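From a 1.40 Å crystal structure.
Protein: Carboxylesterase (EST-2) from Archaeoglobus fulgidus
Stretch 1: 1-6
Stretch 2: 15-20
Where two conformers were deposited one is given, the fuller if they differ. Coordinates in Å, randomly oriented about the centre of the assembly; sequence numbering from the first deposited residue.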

# COMPACT_ATOMS: atom_id res chain seq x y z
N MET A 1 12.22 -4.32 -18.48
CA MET A 1 11.20 -5.39 -18.20
C MET A 1 9.81 -4.80 -17.92
O MET A 1 8.84 -5.31 -18.48
CB MET A 1 11.67 -6.36 -17.09
CG MET A 1 10.58 -7.09 -16.32
SD MET A 1 11.02 -8.74 -15.74
CE MET A 1 10.37 -9.75 -17.07
N LEU A 2 9.72 -3.70 -17.17
CA LEU A 2 8.39 -3.17 -16.84
C LEU A 2 7.74 -2.48 -18.03
O LEU A 2 8.43 -1.94 -18.90
CB LEU A 2 8.42 -2.21 -15.66
CG LEU A 2 8.98 -2.81 -14.38
CD1 LEU A 2 8.71 -1.84 -13.25
CD2 LEU A 2 8.40 -4.18 -14.06
N GLU A 3 6.42 -2.51 -18.04
CA GLU A 3 5.60 -1.82 -19.03
C GLU A 3 4.63 -0.93 -18.30
O GLU A 3 4.17 -1.29 -17.19
CB GLU A 3 4.79 -2.81 -19.89
CG GLU A 3 4.17 -2.18 -21.13
CD GLU A 3 3.04 -2.94 -21.81
OE1 GLU A 3 2.74 -4.09 -21.44
OE2 GLU A 3 2.46 -2.35 -22.74
N ARG A 4 4.31 0.20 -18.88
CA ARG A 4 3.26 1.07 -18.39
C ARG A 4 2.04 0.87 -19.28
O ARG A 4 2.15 0.86 -20.51
CB ARG A 4 3.67 2.52 -18.39
CG ARG A 4 2.61 3.43 -17.81
CD ARG A 4 3.07 4.85 -17.60
NE ARG A 4 4.03 4.96 -16.52
CZ ARG A 4 3.72 5.06 -15.22
NH1 ARG A 4 2.46 4.96 -14.81
NH2 ARG A 4 4.68 5.24 -14.31
N VAL A 5 0.88 0.68 -18.65
CA VAL A 5 -0.38 0.49 -19.38
C VAL A 5 -1.40 1.47 -18.89
O VAL A 5 -1.24 2.10 -17.84
CB VAL A 5 -0.93 -0.93 -19.26
CG1 VAL A 5 0.05 -1.93 -19.85
CG2 VAL A 5 -1.24 -1.28 -17.80
N PHE A 6 -2.48 1.60 -19.66
CA PHE A 6 -3.57 2.51 -19.33
C PHE A 6 -4.87 1.78 -19.52
O PHE A 6 -5.02 1.06 -20.50
CB PHE A 6 -3.51 3.75 -20.22
CG PHE A 6 -2.28 4.59 -19.99
CD1 PHE A 6 -1.11 4.32 -20.67
CD2 PHE A 6 -2.31 5.61 -19.06
CE1 PHE A 6 0.04 5.08 -20.42
CE2 PHE A 6 -1.16 6.38 -18.83
CZ PHE A 6 -0.01 6.10 -19.50
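Stretch 2 (15-20) SLLKGR

Residues 15-18 form an extended β-strand that runs antiparallel to strand 3-6, the two N-to-C directions enclosing an angle of 149° and the axes approaching to 4.7 Å. The register pairs F6 with S15, V5 with L16, R4 with L17 and E3 with K18, and beyond the strand G19 still lies beside L2, with their CA atoms 4.9 Å apart. Together the stretches bury 629 Å² of surface, counting both sides.

The ladder rests on two hydrogen-bonded pairs. At E3 and K18, the amide N of E3 donates to O of K18 at 3.0 Å, and N of K18 returns a bond to O of E3 at 2.8 Å. Two residues along, N of V5 donates to O of L16 at 2.9 Å and N of L16 to O of V5 at 3.0 Å; all four bonds are close to linear. These acceptors also receive CA-H...O contacts, all from residues between or beyond the hydrogen-bonded pairs, where opposing CA atoms are closer: L2 CA lies 3.4 Å from K18 O, L17 CA 3.4 Å from E3 O, R4 CA 3.4 Å from L16 O, and S15 CA 3.3 Å from V5 O.

Two carbonyls have further donors. The hydroxyl OG of S15 donates to O of V5 at 3.1 Å, so that this oxygen serves both L16 and S15. Past the last pair of the ladder, a water bridges the two stretches by donating to O of M1 at 2.8 Å and to O of K18 at 3.1 Å, the latter carbonyl already accepting from E3.

S15 OG is itself an acceptor, taking a bond from R4 NH1 at 2.9 Å. The hydroxyl thus links the arginine side chain to the V5 backbone. It approaches the guanidinium at its edge, near the plane, while L17 covers one face, with CD2 3.6 Å from R4 NH2. R4 NH1 also bonds elsewhere in the structure. On this same side of the sheet S15 OG lies over one face of the F6 ring, 3.4 Å from CE2.

The other side carries E3, V5, L16 and K18. Here the contacts are largely aliphatic: V5 CG2 packs 3.9 Å from L16 CB, and V5 CG1 sits 3.8 Å from K18 CD. The E3 carboxylate reaches the lysine chain, OE1 lying 3.6 Å from K18 CD, but OE1 remains 4.3 Å from K18 NZ, beyond a salt bridge; NZ is satisfied elsewhere.

Beyond the ladder, the L2 side chain meets the G19 backbone, L2 CD2 coming within 3.7 Å of G19 CA.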

# COMPACT_ATOMS: atom_id res chain seq x y z
N SER A 15 -3.48 4.65 -14.95
CA SER A 15 -2.24 4.03 -15.38
C SER A 15 -1.81 2.97 -14.38
O SER A 15 -2.08 3.11 -13.18
CB SER A 15 -1.16 5.06 -15.52
OG SER A 15 -0.03 4.50 -16.21
N LEU A 16 -1.19 1.94 -14.89
CA LEU A 16 -0.56 0.90 -14.06
C LEU A 16 0.81 0.58 -14.60
O LEU A 16 1.06 0.68 -15.79
CB LEU A 16 -1.41 -0.37 -13.97
CG LEU A 16 -2.86 -0.19 -13.48
CD1 LEU A 16 -3.84 -0.05 -14.66
CD2 LEU A 16 -3.30 -1.33 -12.61
N LEU A 17 1.68 0.09 -13.72
CA LEU A 17 2.92 -0.55 -14.13
C LEU A 17 2.72 -2.03 -14.03
O LEU A 17 2.08 -2.53 -13.10
CB LEU A 17 4.09 -0.12 -13.25
CG LEU A 17 4.52 1.31 -13.36
CD1 LEU A 17 5.65 1.58 -12.37
CD2 LEU A 17 4.93 1.68 -14.77
N LYS A 18 3.30 -2.79 -14.95
CA LYS A 18 3.21 -4.24 -14.91
C LYS A 18 4.54 -4.90 -15.21
O LYS A 18 5.32 -4.43 -16.02
CB LYS A 18 2.18 -4.81 -15.86
CG LYS A 18 2.46 -4.50 -17.30
CD LYS A 18 1.40 -5.10 -18.22
CE LYS A 18 1.64 -6.56 -18.51
NZ LYS A 18 0.55 -7.11 -19.37
N GLY A 19 4.78 -5.96 -14.47
CA GLY A 19 5.88 -6.87 -14.73
C GLY A 19 5.40 -8.13 -15.36
O GLY A 19 4.39 -8.11 -16.09
N ARG A 20 6.06 -9.25 -15.10
CA ARG A 20 5.63 -10.51 -15.69
C ARG A 20 4.24 -10.86 -15.20
O ARG A 20 3.81 -10.43 -14.10
CB ARG A 20 6.63 -11.66 -15.43
CG ARG A 20 6.79 -12.14 -14.00
CD ARG A 20 7.91 -13.17 -13.89
NE ARG A 20 8.38 -13.36 -12.52
CZ ARG A 20 7.87 -14.25 -11.68
NH1 ARG A 20 6.87 -15.01 -12.10
NH2 ARG A 20 8.34 -14.38 -10.45
O HOH W 1 6.20 -6.17 -18.39